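Local coordinates for neurotoxin (Clostridium botulinum, PDB 2QN0), which is the zinc-dependent light chain protease of the type C1 botulinum neurotoxin and is thought to cleave SNARE proteins, at residues A[271-274]-A[275-279]; A[362-366]-A[367-371]. All coordinates share one frame; numbering follows the deposited sequence.

Interaction 1. Residues A[271-274]-A[275-279]; sequences YAFG and GPTID
I278 overlaps the side chain of Y271, the two chains crossing at about a right angle, with I278 CG2 4.0 Å from Y271 CE1. The pair spans a helix-to-3-10 junction in the clostridial zinc protease: helix 267-273, which carries the zinc ligand E269, ends here, and a 3-10 turn starts at P276. Two glycines make the joint. G274 leaves the helix with positive phi (82°) and an extended psi, a shape in which a CB would be jammed against the carbonyl O of F273, and G275 repeats nearly the same angles. I278 also sets its CD1 4.0 Å from G274 CA; with CG1 beside the backbone N (chi1 -71°), the longer branch is directed back at the glycine. P276, whose ring fixes phi near -54°, suits the first position of the 3-10 turn, which the bond from I278 N to G275 O closes. T277 crosses F273 at about a right angle, OG1 4.1 Å from F273 CD2, and packs CB against G274 O. A water in the plane of the F273 ring, at its edge, donates to G274 O (2.8 Å) and accepts from T277 N (2.9 Å).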
loop_
_atom_site.group_PDB
_atom_site.type_symbol
_atom_site.label_atom_id
_atom_site.label_comp_id
_atom_site.label_asym_id
_atom_site.label_seq_id
_atom_site.Cartn_x
_atom_site.Cartn_y
_atom_site.Cartn_z
ATOM N N TYR A 271 3.097 -4.934 12.279
ATOM C CA TYR A 271 3.438 -5.958 11.299
ATOM C C TYR A 271 3.976 -5.355 10.005
ATOM O O TYR A 271 4.914 -5.886 9.412
ATOM C CB TYR A 271 2.233 -6.845 10.996
ATOM C CG TYR A 271 2.075 -7.985 11.986
ATOM C CD1 TYR A 271 3.175 -8.753 12.373
ATOM C CD2 TYR A 271 0.826 -8.312 12.511
ATOM C CE1 TYR A 271 3.031 -9.828 13.263
ATOM C CE2 TYR A 271 0.672 -9.380 13.396
ATOM C CZ TYR A 271 1.776 -10.132 13.764
ATOM O OH TYR A 271 1.613 -11.196 14.623
ATOM N N ALA A 272 3.387 -4.248 9.566
ATOM C CA ALA A 272 3.850 -3.596 8.339
ATOM C C ALA A 272 5.302 -3.130 8.503
ATOM O O ALA A 272 6.105 -3.206 7.566
ATOM C CB ALA A 272 2.950 -2.413 8.004
ATOM N N PHE A 273 5.641 -2.650 9.697
ATOM C CA PHE A 273 7.001 -2.193 9.959
ATOM C C PHE A 273 7.917 -3.395 10.186
ATOM O O PHE A 273 8.975 -3.505 9.568
ATOM C CB PHE A 273 7.045 -1.271 11.182
ATOM C CG PHE A 273 8.403 -0.681 11.428
ATOM C CD1 PHE A 273 8.893 0.337 10.610
ATOM C CD2 PHE A 273 9.226 -1.194 12.426
ATOM C CE1 PHE A 273 10.190 0.829 10.783
ATOM C CE2 PHE A 273 10.525 -0.709 12.607
ATOM C CZ PHE A 273 11.006 0.304 11.781
ATOM N N GLY A 274 7.512 -4.290 11.084
ATOM C CA GLY A 274 8.298 -5.482 11.343
ATOM C C GLY A 274 9.475 -5.316 12.287
ATOM O O GLY A 274 9.574 -4.332 13.016
ATOM N N GLY A 275 10.377 -6.291 12.264
ATOM C CA GLY A 275 11.541 -6.241 13.132
ATOM C C GLY A 275 11.195 -6.584 14.574
ATOM O O GLY A 275 10.136 -7.148 14.837
ATOM N N PRO A 276 12.075 -6.253 15.533
ATOM C CA PRO A 276 11.882 -6.520 16.967
ATOM C C PRO A 276 10.571 -5.965 17.527
ATOM O O PRO A 276 10.056 -6.461 18.532
ATOM C CB PRO A 276 13.099 -5.853 17.606
ATOM C CG PRO A 276 14.141 -5.978 16.553
ATOM C CD PRO A 276 13.390 -5.638 15.289
ATOM N N THR A 277 10.043 -4.932 16.875
ATOM C CA THR A 277 8.795 -4.293 17.285
ATOM C C THR A 277 7.644 -5.287 17.376
ATOM O O THR A 277 6.705 -5.089 18.145
ATOM C CB THR A 277 8.400 -3.165 16.293
ATOM O OG1 THR A 277 9.332 -2.090 16.409
ATOM C CG2 THR A 277 6.993 -2.641 16.582
ATOM N N ILE A 278 7.713 -6.350 16.580
ATOM C CA ILE A 278 6.667 -7.366 16.583
ATOM C C ILE A 278 6.486 -7.929 17.993
ATOM O O ILE A 278 5.386 -8.328 18.372
ATOM C CB ILE A 278 7.014 -8.505 15.598
ATOM C CG1 ILE A 278 6.887 -7.988 14.160
ATOM C CG2 ILE A 278 6.087 -9.702 15.818
ATOM C CD1 ILE A 278 7.347 -8.966 13.092
ATOM N N ASP A 279 7.564 -7.941 18.771
ATOM C CA ASP A 279 7.507 -8.458 20.136
ATOM C C ASP A 279 6.654 -7.609 21.078
ATOM O O ASP A 279 6.357 -8.028 22.200
ATOM C CB ASP A 279 8.918 -8.605 20.706
ATOM C CG ASP A 279 9.733 -9.653 19.973
ATOM O OD1 ASP A 279 9.183 -10.733 19.678
ATOM O OD2 ASP A 279 10.923 -9.401 19.698
HETATM O O HOH W 1 11.272 -3.171 14.885
#

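Interaction 2. Residues A[362-366]-A[367-371]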
loop_
_atom_site.group_PDB
_atom_site.type_symbol
_atom_site.label_atom_id
_atom_site.label_comp_id
_atom_site.label_asym_id
_atom_site.label_seq_id
_atom_site.Cartn_x
_atom_site.Cartn_y
_atom_site.Cartn_z
ATOM N N ASN A 362 12.752 -5.212 7.197
ATOM C CA ASN A 362 13.541 -6.149 6.409
ATOM C C ASN A 362 13.963 -5.504 5.090
ATOM O O ASN A 362 15.090 -5.693 4.635
ATOM C CB ASN A 362 12.728 -7.427 6.157
ATOM C CG ASN A 362 13.581 -8.577 5.653
ATOM O OD1 ASN A 362 14.774 -8.661 5.956
ATOM N ND2 ASN A 362 12.965 -9.486 4.896
ATOM N N TYR A 363 13.071 -4.726 4.482
ATOM C CA TYR A 363 13.417 -4.074 3.218
ATOM C C TYR A 363 14.606 -3.127 3.393
ATOM O O TYR A 363 15.480 -3.060 2.530
ATOM C CB TYR A 363 12.232 -3.278 2.654
ATOM C CG TYR A 363 10.969 -4.083 2.431
ATOM C CD1 TYR A 363 11.024 -5.433 2.076
ATOM C CD2 TYR A 363 9.715 -3.486 2.550
ATOM C CE1 TYR A 363 9.856 -6.166 1.849
ATOM C CE2 TYR A 363 8.548 -4.205 2.320
ATOM C CZ TYR A 363 8.626 -5.545 1.972
ATOM O OH TYR A 363 7.465 -6.256 1.749
ATOM N N ALA A 364 14.642 -2.397 4.505
ATOM C CA ALA A 364 15.737 -1.457 4.747
ATOM C C ALA A 364 17.084 -2.165 4.680
ATOM O O ALA A 364 18.050 -1.627 4.140
ATOM C CB ALA A 364 15.567 -0.776 6.108
ATOM N N LYS A 365 17.146 -3.373 5.231
ATOM C CA LYS A 365 18.380 -4.148 5.210
ATOM C C LYS A 365 18.678 -4.664 3.805
ATOM O O LYS A 365 19.803 -4.553 3.316
ATOM C CB LYS A 365 18.278 -5.339 6.168
ATOM C CG LYS A 365 18.175 -4.949 7.636
ATOM C CD LYS A 365 18.112 -6.174 8.542
ATOM C CE LYS A 365 16.854 -6.993 8.299
ATOM N NZ LYS A 365 16.777 -8.179 9.202
ATOM N N ILE A 366 17.665 -5.221 3.154
ATOM C CA ILE A 366 17.840 -5.775 1.816
ATOM C C ILE A 366 18.220 -4.748 0.749
ATOM O O ILE A 366 19.079 -5.018 -0.094
ATOM C CB ILE A 366 16.572 -6.544 1.388
ATOM C CG1 ILE A 366 16.382 -7.750 2.314
ATOM C CG2 ILE A 366 16.690 -6.998 -0.070
ATOM C CD1 ILE A 366 15.083 -8.492 2.106
ATOM N N TYR A 367 17.596 -3.575 0.782
ATOM C CA TYR A 367 17.902 -2.530 -0.198
ATOM C C TYR A 367 19.090 -1.679 0.237
ATOM O O TYR A 367 19.479 -0.740 -0.454
ATOM C CB TYR A 367 16.676 -1.645 -0.427
ATOM C CG TYR A 367 15.583 -2.338 -1.216
ATOM C CD1 TYR A 367 15.397 -2.071 -2.573
ATOM C CD2 TYR A 367 14.766 -3.294 -0.614
ATOM C CE1 TYR A 367 14.419 -2.746 -3.315
ATOM C CE2 TYR A 367 13.790 -3.973 -1.343
ATOM C CZ TYR A 367 13.624 -3.697 -2.691
ATOM O OH TYR A 367 12.674 -4.385 -3.412
ATOM N N ASN A 368 19.654 -2.013 1.392
ATOM C CA ASN A 368 20.811 -1.304 1.929
ATOM C C ASN A 368 20.630 0.212 2.007
ATOM O O ASN A 368 21.430 0.971 1.459
ATOM C CB ASN A 368 22.053 -1.632 1.095
ATOM C CG ASN A 368 23.334 -1.155 1.750
ATOM O OD1 ASN A 368 23.601 -1.461 2.915
ATOM N ND2 ASN A 368 24.140 -0.407 1.003
ATOM N N VAL A 369 19.575 0.648 2.687
ATOM C CA VAL A 369 19.316 2.071 2.856
ATOM C C VAL A 369 19.152 2.379 4.335
ATOM O O VAL A 369 18.817 1.499 5.131
ATOM C CB VAL A 369 18.024 2.524 2.124
ATOM C CG1 VAL A 369 18.173 2.313 0.620
ATOM C CG2 VAL A 369 16.814 1.762 2.662
ATOM N N GLN A 370 19.409 3.629 4.701
ATOM C CA GLN A 370 19.247 4.063 6.080
ATOM C C GLN A 370 17.744 4.150 6.293
ATOM O O GLN A 370 17.000 4.438 5.356
ATOM C CB GLN A 370 19.878 5.446 6.275
ATOM C CG GLN A 370 19.793 5.994 7.696
ATOM C CD GLN A 370 20.535 5.127 8.698
ATOM O OE1 GLN A 370 20.150 3.985 8.950
ATOM N NE2 GLN A 370 21.613 5.667 9.272
ATOM N N ASN A 371 17.288 3.899 7.515
ATOM C CA ASN A 371 15.863 3.979 7.794
ATOM C C ASN A 371 15.613 4.140 9.285
ATOM O O ASN A 371 16.505 3.911 10.102
ATOM C CB ASN A 371 15.144 2.724 7.277
ATOM C CG ASN A 371 13.631 2.878 7.277
ATOM O OD1 ASN A 371 13.107 3.915 6.871
ATOM N ND2 ASN A 371 12.920 1.840 7.717
#
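Y367 N and Y363 O make the last regular i to i+4 bond of helix 360-366, 2.8 Å long and nearly straight at 170°, with the N-H arriving almost along the line of the carbonyl. Two further backbone bonds follow as the chain turns away. V369 N reaches back to A364 O at 3.1 Å, in the plane of that carbonyl, whereas N368 N meets K365 O at 3.2 Å from above the carbonyl plane, a more bent bond (144°). These two returning bonds, V369 N to A364 O and N368 N to K365 O, together with the positive phi of N368, make a Schellman motif, the common C-terminal cap of an alpha-helix. Asparagine tolerates this left-handed backbone better than most residues other than glycine, and its polar amide suits an exposed corner.

Y367 turns CG anti to its carbonyl carbon (chi1 -72°), which brings the ring edge back under the last turn to meet a carbonyl oxygen: Y363 O lies in the ring plane, 3.2 Å from Y367 CD2. Apolar packing accompanies this, with Y367 CD2 4.1 Å from Y363 CB. The small methyl of A364 lets the departing chain come close, its CB 3.7 Å from N371 CB, while V369 CG2 rests near A364 CA at 4.0 Å.

Among the polar side chains, both tyrosines use their hydroxyls outside this turn, Y363 OH bonding N232 OD1 on helix 223-238, the helix with the zinc ligands H229 and H233, and Y367 OH bonding I97 O. N371 ND2 bonds E360 OE2 at the start of helix 360-366. Q370 curls its chain round until OE1 accepts from N371 N in the plane of the amide, on a lone pair, and OE1 also takes the backbone N of N207.

From the N terminus, helix 223-238 brings H229 and H233 to the zinc before either contact begins. Interaction 1 then closes the short turn that ends helix 267-273, and helix 283-304 follows. Interaction 2 comes much later, turning the chain at the end of helix 360-366. The two stand in series, neither nested nor crossed, with centres about 14 Å apart. They meet where F273 CE1 lies 4.2 Å from N371 ND2, and backbone bonds from A272 to E360 and from F273 to F361 join their helices. N232 of the zinc-binding helix serves both, its ND2 bonding A272 O while its other amide atom is engaged by interaction 2.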